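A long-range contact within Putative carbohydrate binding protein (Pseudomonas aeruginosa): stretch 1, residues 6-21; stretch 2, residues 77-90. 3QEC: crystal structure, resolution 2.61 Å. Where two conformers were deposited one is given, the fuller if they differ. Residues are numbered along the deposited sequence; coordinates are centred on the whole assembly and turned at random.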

ATOM      1  N   ASP A   6     -18.309   4.624  -8.865  1.00 99.87           N
ATOM      2  CA  ASP A   6     -17.686   3.984  -7.700  1.00 98.05           C
ATOM      3  C   ASP A   6     -16.902   2.688  -8.101  1.00 96.77           C
ATOM      4  O   ASP A   6     -16.155   2.706  -9.096  1.00 96.77           O
ATOM      5  N   LEU A   7     -17.035   1.591  -7.308  1.00 87.19           N
ATOM      6  CA  LEU A   7     -16.285   0.348  -7.529  1.00 82.01           C
ATOM      7  C   LEU A   7     -17.065  -0.699  -8.303  1.00 80.87           C
ATOM      8  O   LEU A   7     -18.282  -0.798  -8.120  1.00 82.52           O
ATOM      9  N   PRO A   8     -16.375  -1.567  -9.090  1.00 71.71           N
ATOM     10  CA  PRO A   8     -17.098  -2.647  -9.786  1.00 70.72           C
ATOM     11  C   PRO A   8     -17.590  -3.718  -8.808  1.00 72.71           C
ATOM     12  O   PRO A   8     -17.201  -3.702  -7.636  1.00 72.11           O
ATOM     13  N   ASP A   9     -18.448  -4.641  -9.271  1.00 68.48           N
ATOM     14  CA  ASP A   9     -18.902  -5.750  -8.427  1.00 68.42           C
ATOM     15  C   ASP A   9     -17.694  -6.608  -8.028  1.00 70.32           C
ATOM     16  O   ASP A   9     -16.757  -6.754  -8.829  1.00 69.01           O
ATOM     17  N   PHE A  10     -17.694  -7.137  -6.792  1.00 65.76           N
ATOM     18  CA  PHE A  10     -16.616  -7.993  -6.291  1.00 63.05           C
ATOM     19  C   PHE A  10     -16.416  -9.194  -7.251  1.00 66.92           C
ATOM     20  O   PHE A  10     -17.367  -9.943  -7.478  1.00 66.83           O
ATOM     21  N   PRO A  11     -15.216  -9.326  -7.884  1.00 63.75           N
ATOM     22  CA  PRO A  11     -15.001 -10.407  -8.867  1.00 63.36           C
ATOM     23  C   PRO A  11     -14.508 -11.711  -8.229  1.00 68.44           C
ATOM     24  O   PRO A  11     -13.301 -11.932  -8.078  1.00 68.45           O
ATOM     25  N   GLU A  12     -15.453 -12.578  -7.872  1.00 66.00           N
ATOM     26  CA  GLU A  12     -15.213 -13.866  -7.210  1.00 64.95           C
ATOM     27  C   GLU A  12     -14.188 -14.723  -7.957  1.00 63.85           C
ATOM     28  O   GLU A  12     -13.250 -15.212  -7.306  1.00 62.53           O
ATOM     29  N   HIS A  13     -14.341 -14.873  -9.311  1.00 57.06           N
ATOM     30  CA  HIS A  13     -13.462 -15.654 -10.170  0.50 55.13           C
ATOM     31  C   HIS A  13     -11.977 -15.198 -10.035  1.00 59.11           C
ATOM     32  O   HIS A  13     -11.063 -16.035  -9.989  1.00 59.70           O
ATOM     33  N   GLU A  14     -11.754 -13.872 -10.015  1.00 55.37           N
ATOM     34  CA  GLU A  14     -10.403 -13.311  -9.924  1.00 53.65           C
ATOM     35  C   GLU A  14      -9.719 -13.733  -8.631  1.00 60.42           C
ATOM     36  O   GLU A  14      -8.541 -14.074  -8.670  1.00 62.34           O
ATOM     37  N   TYR A  15     -10.461 -13.759  -7.500  1.00 55.93           N
ATOM     38  CA  TYR A  15      -9.920 -14.170  -6.207  1.00 54.45           C
ATOM     39  C   TYR A  15      -9.746 -15.707  -6.143  1.00 59.53           C
ATOM     40  O   TYR A  15      -8.738 -16.178  -5.606  1.00 60.99           O
ATOM     41  N   ALA A  16     -10.681 -16.478  -6.739  1.00 54.75           N
ATOM     42  CA  ALA A  16     -10.646 -17.947  -6.771  1.00 53.58           C
ATOM     43  C   ALA A  16      -9.415 -18.480  -7.539  1.00 57.15           C
ATOM     44  O   ALA A  16      -8.800 -19.457  -7.107  1.00 58.19           O
ATOM     45  N   ALA A  17      -9.027 -17.810  -8.631  1.00 51.84           N
ATOM     46  CA  ALA A  17      -7.876 -18.190  -9.457  1.00 49.88           C
ATOM     47  C   ALA A  17      -6.523 -17.920  -8.763  1.00 53.49           C
ATOM     48  O   ALA A  17      -5.506 -18.416  -9.235  1.00 54.38           O
ATOM     49  N   THR A  18      -6.483 -17.155  -7.667  1.00 49.35           N
ATOM     50  CA  THR A  18      -5.186 -16.888  -7.035  1.00 49.45           C
ATOM     51  C   THR A  18      -4.679 -18.065  -6.178  1.00 55.15           C
ATOM     52  O   THR A  18      -5.464 -18.727  -5.499  1.00 56.24           O
ATOM     53  N   GLN A  19      -3.352 -18.291  -6.187  1.00 52.14           N
ATOM     54  CA  GLN A  19      -2.681 -19.266  -5.311  1.00 52.33           C
ATOM     55  C   GLN A  19      -2.664 -18.632  -3.904  1.00 58.24           C
ATOM     56  O   GLN A  19      -2.315 -17.448  -3.796  1.00 58.49           O
ATOM     57  N   GLN A  20      -3.087 -19.363  -2.847  1.00 55.36           N
ATOM     58  CA  GLN A  20      -3.235 -18.837  -1.485  0.50 54.99           C
ATOM     59  C   GLN A  20      -2.156 -19.369  -0.508  1.00 59.84           C
ATOM     60  O   GLN A  20      -2.204 -19.046   0.686  1.00 60.88           O
ATOM     61  N   VAL A  21      -1.182 -20.175  -1.006  1.00 54.86           N
ATOM     62  CA  VAL A  21      -0.090 -20.794  -0.227  1.00 54.37           C
ATOM     63  C   VAL A  21       1.230 -20.556  -0.990  1.00 56.83           C
ATOM     64  O   VAL A  21       1.207 -20.435  -2.215  1.00 56.22           O
ATOM     65  N   PRO A  77     -13.430   7.373   1.063  1.00 89.91           N
ATOM     66  CA  PRO A  77     -13.246   6.064   0.410  1.00 86.24           C
ATOM     67  C   PRO A  77     -14.398   5.118   0.750  1.00 86.61           C
ATOM     68  O   PRO A  77     -14.900   5.144   1.881  1.00 86.93           O
ATOM     69  N   PRO A  78     -14.895   4.349  -0.239  1.00 79.88           N
ATOM     70  CA  PRO A  78     -16.018   3.450   0.041  1.00 79.75           C
ATOM     71  C   PRO A  78     -15.624   2.258   0.917  1.00 82.14           C
ATOM     72  O   PRO A  78     -14.434   1.919   1.046  1.00 80.01           O
ATOM     73  N   VAL A  79     -16.645   1.629   1.522  1.00 78.79           N
ATOM     74  CA  VAL A  79     -16.507   0.432   2.347  1.00 77.23           C
ATOM     75  C   VAL A  79     -16.323  -0.734   1.380  1.00 76.99           C
ATOM     76  O   VAL A  79     -17.125  -0.905   0.456  1.00 77.04           O
ATOM     77  N   LEU A  80     -15.241  -1.490   1.558  1.00 70.13           N
ATOM     78  CA  LEU A  80     -14.902  -2.613   0.688  1.00 67.48           C
ATOM     79  C   LEU A  80     -15.657  -3.868   1.085  1.00 71.64           C
ATOM     80  O   LEU A  80     -16.012  -4.022   2.255  1.00 73.20           O
ATOM     81  N   ASP A  81     -15.914  -4.761   0.105  1.00 66.65           N
ATOM     82  CA  ASP A  81     -16.602  -6.037   0.316  1.00 66.06           C
ATOM     83  C   ASP A  81     -15.882  -6.821   1.443  1.00 71.65           C
ATOM     84  O   ASP A  81     -14.640  -6.912   1.443  1.00 70.62           O
ATOM     85  N   PRO A  82     -16.629  -7.365   2.435  1.00 69.44           N
ATOM     86  CA  PRO A  82     -15.961  -8.067   3.548  1.00 68.84           C
ATOM     87  C   PRO A  82     -15.176  -9.319   3.134  1.00 71.78           C
ATOM     88  O   PRO A  82     -14.319  -9.754   3.904  1.00 73.16           O
ATOM     89  N   ARG A  83     -15.405  -9.851   1.918  1.00 65.39           N
ATOM     90  CA  ARG A  83     -14.702 -11.032   1.408  1.00 63.84           C
ATOM     91  C   ARG A  83     -13.242 -10.747   1.044  1.00 69.50           C
ATOM     92  O   ARG A  83     -12.447 -11.681   0.924  1.00 68.83           O
ATOM     93  N   ARG A  84     -12.897  -9.473   0.824  1.00 67.36           N
ATOM     94  CA  ARG A  84     -11.549  -9.060   0.425  1.00 66.06           C
ATOM     95  C   ARG A  84     -10.543  -9.200   1.572  1.00 71.46           C
ATOM     96  O   ARG A  84      -9.405  -9.576   1.322  1.00 71.37           O
ATOM     97  N   ALA A  85     -10.955  -8.897   2.814  1.00 69.39           N
ATOM     98  CA  ALA A  85     -10.091  -8.912   4.001  1.00 69.24           C
ATOM     99  C   ALA A  85      -9.330 -10.237   4.199  1.00 71.65           C
ATOM    100  O   ALA A  85      -8.185 -10.206   4.637  1.00 71.24           O
ATOM    101  N   THR A  86      -9.937 -11.377   3.841  1.00 67.39           N
ATOM    102  CA  THR A  86      -9.331 -12.696   4.030  1.00 66.31           C
ATOM    103  C   THR A  86      -8.086 -12.913   3.122  1.00 66.83           C
ATOM    104  O   THR A  86      -7.276 -13.789   3.419  1.00 66.77           O
ATOM    105  N   TYR A  87      -7.925 -12.098   2.062  1.00 60.45           N
ATOM    106  CA  TYR A  87      -6.826 -12.164   1.094  1.00 58.33           C
ATOM    107  C   TYR A  87      -5.694 -11.159   1.385  1.00 62.26           C
ATOM    108  O   TYR A  87      -4.675 -11.191   0.699  1.00 62.14           O
ATOM    109  N   VAL A  88      -5.872 -10.271   2.382  1.00 58.47           N
ATOM    110  CA  VAL A  88      -4.918  -9.220   2.727  1.00 57.25           C
ATOM    111  C   VAL A  88      -3.900  -9.735   3.724  1.00 63.28           C
ATOM    112  O   VAL A  88      -4.271 -10.258   4.770  1.00 65.16           O
ATOM    113  N   ARG A  89      -2.610  -9.570   3.393  1.00 59.41           N
ATOM    114  CA  ARG A  89      -1.466  -9.882   4.249  1.00 59.20           C
ATOM    115  C   ARG A  89      -0.917  -8.556   4.755  1.00 64.95           C
ATOM    116  O   ARG A  89      -1.048  -7.540   4.072  1.00 65.39           O
ATOM    117  N   GLU A  90      -0.328  -8.548   5.944  1.00 63.10           N
ATOM    118  CA  GLU A  90       0.110  -7.314   6.576  1.00 63.58           C
ATOM    119  C   GLU A  90       1.459  -7.441   7.282  1.00 66.49           C
ATOM    120  O   GLU A  90       1.758  -8.475   7.871  1.00 67.26           O
TER

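What holds R83 in place? Its CA-to-CB bond points toward stretch 1, and with chi1 m, chi2 t and chi3 m the guanidinium is shared between two carboxylates. Within its own stretch, R83 NE donates to D81 OD1 at 2.9 Å and R83 NH2 to D81 OD2 at 2.8 Å, a paired salt bridge. Across the contact, R83 NH1 donates to E12 OE2 at 2.8 Å, forming a second salt bridge near the guanidinium plane. E12 starts out sideways, but its m, t side chain brings the carboxylate to the arginine. D81 OD1 also accepts from the backbone R83 N at 3.0 Å, inside the type I turn from D81 to R84.

How does F10 fit beside these charges? It points toward stretch 2 with chi1 t. One guanidinium face is covered by the phenyl ring, F10 CD2 lying 3.6 Å from R83 CZ, so the arginine's in-plane N-H groups stay free to meet the acids. F10 CE1 also comes within 4.0 Å of R84 CB.

What fills the apolar parts? L7, m and t, points inward and places CD1 3.7 Å from P78 CG and 3.6 Å from L80 CD2. Farther along, Y15 and Y87, both chi1 m, point toward each other's stretch; their rings meet obliquely, with Y15 CD1 3.5 Å from Y87 CD2. Y15 CB lies over the Y87 ring face, while Y15 OH is hydrogen-bonded elsewhere in the structure.

Which polar groups are satisfied around Y87? T18 OG1 donates to Y15 O at 2.8 Å, and Q20 NE2 to T18 O at 3.2 Å, which leaves the Q20 amide at the Y87 ring edge. Beyond it, R89 NH2 reaches Q20 O at 3.2 Å, a weak hydrogen bond with an angle of 124°.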

ATOM      1  CB  ASP A   6     -18.717   3.714  -6.565  1.00101.91           C
ATOM      2  CG  ASP A   6     -20.122   3.264  -6.972  1.00121.85           C
ATOM      3  OD1 ASP A   6     -20.314   2.884  -8.151  1.00124.24           O
ATOM      4  OD2 ASP A   6     -21.026   3.278  -6.102  1.00130.04           O
ATOM      5  CB  LEU A   7     -15.843  -0.273  -6.188  1.00 80.51           C
ATOM      6  CG  LEU A   7     -14.897   0.532  -5.318  1.00 83.59           C
ATOM      7  CD1 LEU A   7     -14.674  -0.167  -4.027  1.00 83.05           C
ATOM      8  CD2 LEU A   7     -13.579   0.782  -6.008  1.00 84.00           C
ATOM      9  CB  PRO A   8     -16.044  -3.209 -10.744  1.00 70.75           C
ATOM     10  CG  PRO A   8     -14.752  -2.888 -10.129  1.00 73.48           C
ATOM     11  CD  PRO A   8     -14.927  -1.611  -9.389  1.00 70.33           C
ATOM     12  CB  ASP A   9     -19.947  -6.617  -9.160  1.00 71.59           C
ATOM     13  CG  ASP A   9     -21.277  -5.954  -9.480  1.00 88.16           C
ATOM     14  OD1 ASP A   9     -21.699  -5.043  -8.714  1.00 88.82           O
ATOM     15  OD2 ASP A   9     -21.937  -6.393 -10.449  1.00 97.09           O
ATOM     16  CB  PHE A  10     -16.907  -8.459  -4.850  1.00 63.98           C
ATOM     17  CG  PHE A  10     -15.772  -9.230  -4.216  1.00 62.84           C
ATOM     18  CD1 PHE A  10     -14.684  -8.568  -3.662  1.00 63.39           C
ATOM     19  CD2 PHE A  10     -15.796 -10.620  -4.171  1.00 63.34           C
ATOM     20  CE1 PHE A  10     -13.648  -9.279  -3.067  1.00 63.07           C
ATOM     21  CE2 PHE A  10     -14.758 -11.331  -3.578  1.00 64.47           C
ATOM     22  CZ  PHE A  10     -13.696 -10.657  -3.022  1.00 62.05           C
ATOM     23  CB  PRO A  11     -13.946  -9.806  -9.803  1.00 64.03           C
ATOM     24  CG  PRO A  11     -13.203  -8.808  -8.965  1.00 67.13           C
ATOM     25  CD  PRO A  11     -14.008  -8.484  -7.748  1.00 63.60           C
ATOM     26  CB  GLU A  12     -16.528 -14.638  -7.031  1.00 67.92           C
ATOM     27  CG  GLU A  12     -17.501 -13.978  -6.058  1.00 85.15           C
ATOM     28  CD  GLU A  12     -18.948 -14.465  -6.045  1.00117.05           C
ATOM     29  OE1 GLU A  12     -19.193 -15.658  -6.345  1.00106.39           O
ATOM     30  OE2 GLU A  12     -19.836 -13.654  -5.687  1.00113.20           O
ATOM     31  CB  HIS A  13     -13.971 -15.560 -11.628  0.50 55.26           C
ATOM     32  CG  HIS A  13     -14.171 -14.162 -12.139  0.50 57.71           C
ATOM     33  ND1 HIS A  13     -15.277 -13.408 -11.780  0.50 59.58           N
ATOM     34  CD2 HIS A  13     -13.403 -13.434 -12.982  0.50 58.18           C
ATOM     35  CE1 HIS A  13     -15.132 -12.250 -12.397  0.50 58.68           C
ATOM     36  NE2 HIS A  13     -14.026 -12.223 -13.139  0.50 58.26           N
ATOM     37  CB  GLU A  14     -10.434 -11.789 -10.049  1.00 54.06           C
ATOM     38  CG  GLU A  14     -10.654 -11.332 -11.478  1.00 51.66           C
ATOM     39  CD  GLU A  14     -10.636  -9.829 -11.664  1.00 64.36           C
ATOM     40  OE1 GLU A  14      -9.832  -9.159 -10.981  1.00 57.13           O
ATOM     41  OE2 GLU A  14     -11.391  -9.326 -12.527  1.00 61.11           O
ATOM     42  CB  TYR A  15     -10.797 -13.627  -5.055  1.00 54.84           C
ATOM     43  CG  TYR A  15     -10.547 -12.148  -4.815  1.00 54.59           C
ATOM     44  CD1 TYR A  15      -9.476 -11.721  -4.032  1.00 55.11           C
ATOM     45  CD2 TYR A  15     -11.309 -11.175  -5.464  1.00 55.23           C
ATOM     46  CE1 TYR A  15      -9.184 -10.365  -3.879  1.00 55.17           C
ATOM     47  CE2 TYR A  15     -11.032  -9.814  -5.312  1.00 55.36           C
ATOM     48  CZ  TYR A  15      -9.972  -9.413  -4.508  1.00 61.90           C
ATOM     49  OH  TYR A  15      -9.677  -8.080  -4.339  1.00 58.22           O
ATOM     50  CB  ALA A  16     -11.922 -18.486  -7.394  1.00 54.70           C
ATOM     51  CB  ALA A  17      -7.930 -17.456 -10.796  1.00 49.64           C
ATOM     52  CB  THR A  18      -5.214 -15.593  -6.181  1.00 53.60           C
ATOM     53  OG1 THR A  18      -6.049 -15.769  -5.044  1.00 57.25           O
ATOM     54  CG2 THR A  18      -5.668 -14.384  -6.957  1.00 49.34           C
ATOM     55  CB  GLN A  19      -1.276 -19.585  -5.836  1.00 53.29           C
ATOM     56  CG  GLN A  19      -1.294 -20.325  -7.179  1.00 53.30           C
ATOM     57  CD  GLN A  19       0.081 -20.745  -7.611  1.00 66.17           C
ATOM     58  OE1 GLN A  19       0.890 -21.261  -6.817  1.00 60.98           O
ATOM     59  NE2 GLN A  19       0.379 -20.524  -8.886  1.00 54.28           N
ATOM     60  CB  GLN A  20      -4.664 -19.161  -0.970  0.50 55.95           C
ATOM     61  CG  GLN A  20      -5.754 -18.265  -1.596  0.50 57.69           C
ATOM     62  CD  GLN A  20      -7.079 -18.949  -1.878  0.50 61.63           C
ATOM     63  OE1 GLN A  20      -7.706 -19.549  -0.989  0.50 50.78           O
ATOM     64  NE2 GLN A  20      -7.576 -18.805  -3.116  0.50 45.68           N
ATOM     65  CB  VAL A  21      -0.322 -22.283   0.127  1.00 59.10           C
ATOM     66  CG1 VAL A  21      -1.528 -22.436   1.049  1.00 58.73           C
ATOM     67  CG2 VAL A  21      -0.459 -23.166  -1.122  1.00 58.72           C
ATOM     68  CB  PRO A  77     -11.902   5.566   0.958  1.00 86.38           C
ATOM     69  CG  PRO A  77     -11.211   6.785   1.431  1.00 91.94           C
ATOM     70  CD  PRO A  77     -12.303   7.663   1.969  1.00 90.34           C
ATOM     71  CB  PRO A  78     -16.441   2.986  -1.354  1.00 80.90           C
ATOM     72  CG  PRO A  78     -15.194   3.041  -2.160  1.00 83.44           C
ATOM     73  CD  PRO A  78     -14.433   4.218  -1.638  1.00 79.51           C
ATOM     74  CB  VAL A  79     -17.714   0.244   3.315  1.00 82.80           C
ATOM     75  CG1 VAL A  79     -17.538  -0.994   4.198  1.00 82.01           C
ATOM     76  CG2 VAL A  79     -17.919   1.485   4.178  1.00 84.15           C
ATOM     77  CB  LEU A  80     -13.383  -2.866   0.711  1.00 65.37           C
ATOM     78  CG  LEU A  80     -12.504  -1.695   0.235  1.00 68.21           C
ATOM     79  CD1 LEU A  80     -11.062  -1.982   0.464  1.00 66.34           C
ATOM     80  CD2 LEU A  80     -12.717  -1.405  -1.234  1.00 69.87           C
ATOM     81  CB  ASP A  81     -16.651  -6.842  -1.000  1.00 65.94           C
ATOM     82  CG  ASP A  81     -17.573  -8.057  -0.997  1.00 70.25           C
ATOM     83  OD1 ASP A  81     -17.249  -9.043  -0.318  1.00 70.23           O
ATOM     84  OD2 ASP A  81     -18.577  -8.049  -1.743  1.00 75.16           O
ATOM     85  CB  PRO A  82     -17.108  -8.412   4.486  1.00 72.00           C
ATOM     86  CG  PRO A  82     -18.335  -8.363   3.647  1.00 76.51           C
ATOM     87  CD  PRO A  82     -18.096  -7.323   2.627  1.00 71.56           C
ATOM     88  CB  ARG A  83     -15.413 -11.589   0.171  1.00 60.09           C
ATOM     89  CG  ARG A  83     -16.682 -12.378   0.467  1.00 60.40           C
ATOM     90  CD  ARG A  83     -17.403 -12.739  -0.819  1.00 60.08           C
ATOM     91  NE  ARG A  83     -18.059 -11.562  -1.391  1.00 69.42           N
ATOM     92  CZ  ARG A  83     -18.791 -11.561  -2.501  1.00 77.89           C
ATOM     93  NH1 ARG A  83     -18.989 -12.687  -3.177  1.00 56.81           N
ATOM     94  NH2 ARG A  83     -19.366 -10.441  -2.920  1.00 65.11           N
ATOM     95  CB  ARG A  84     -11.596  -7.610  -0.082  1.00 64.31           C
ATOM     96  CG  ARG A  84     -10.254  -6.928  -0.316  1.00 61.20           C
ATOM     97  CD  ARG A  84     -10.196  -5.693   0.533  1.00 59.46           C
ATOM     98  NE  ARG A  84      -8.889  -5.055   0.481  1.00 55.49           N
ATOM     99  CZ  ARG A  84      -8.371  -4.346   1.474  1.00 69.96           C
ATOM    100  NH1 ARG A  84      -9.046  -4.186   2.608  1.00 59.62           N
ATOM    101  NH2 ARG A  84      -7.166  -3.808   1.354  1.00 57.18           N
ATOM    102  CB  ALA A  85     -10.901  -8.593   5.246  1.00 71.29           C
ATOM    103  CB  THR A  86     -10.386 -13.815   3.882  1.00 77.43           C
ATOM    104  OG1 THR A  86      -9.786 -15.057   4.227  1.00 89.33           O
ATOM    105  CG2 THR A  86     -10.958 -13.936   2.493  1.00 72.49           C
ATOM    106  CB  TYR A  87      -7.373 -11.905  -0.321  1.00 58.09           C
ATOM    107  CG  TYR A  87      -8.368 -12.953  -0.765  1.00 59.42           C
ATOM    108  CD1 TYR A  87      -7.940 -14.163  -1.309  1.00 60.06           C
ATOM    109  CD2 TYR A  87      -9.739 -12.739  -0.642  1.00 60.37           C
ATOM    110  CE1 TYR A  87      -8.855 -15.139  -1.707  1.00 60.01           C
ATOM    111  CE2 TYR A  87     -10.662 -13.713  -1.028  1.00 60.75           C
ATOM    112  CZ  TYR A  87     -10.214 -14.914  -1.552  1.00 65.49           C
ATOM    113  OH  TYR A  87     -11.122 -15.865  -1.947  1.00 65.99           O
ATOM    114  CB  VAL A  88      -5.632  -7.939   3.261  1.00 60.05           C
ATOM    115  CG1 VAL A  88      -4.629  -6.853   3.645  1.00 59.15           C
ATOM    116  CG2 VAL A  88      -6.629  -7.400   2.237  1.00 59.25           C
ATOM    117  CB  ARG A  89      -0.409 -10.699   3.503  1.00 55.29           C
ATOM    118  CG  ARG A  89      -0.769 -12.156   3.386  1.00 57.57           C
ATOM    119  CD  ARG A  89       0.086 -12.837   2.347  1.00 61.79           C
ATOM    120  NE  ARG A  89      -0.158 -14.277   2.298  1.00 60.26           N
ATOM    121  CZ  ARG A  89      -0.974 -14.856   1.429  1.00 69.67           C
ATOM    122  NH1 ARG A  89      -1.629 -14.123   0.536  1.00 60.51           N
ATOM    123  NH2 ARG A  89      -1.147 -16.172   1.447  1.00 55.01           N
ATOM    124  CB  GLU A  90      -0.960  -6.933   7.604  1.00 66.23           C
ATOM    125  CG  GLU A  90      -0.995  -5.485   8.029  1.00 82.97           C
ATOM    126  CD  GLU A  90      -2.149  -5.230   8.975  1.00108.53           C
ATOM    127  OE1 GLU A  90      -3.285  -5.060   8.474  1.00 99.94           O
ATOM    128  OE2 GLU A  90      -1.935  -5.282  10.211  1.00100.79           O
TER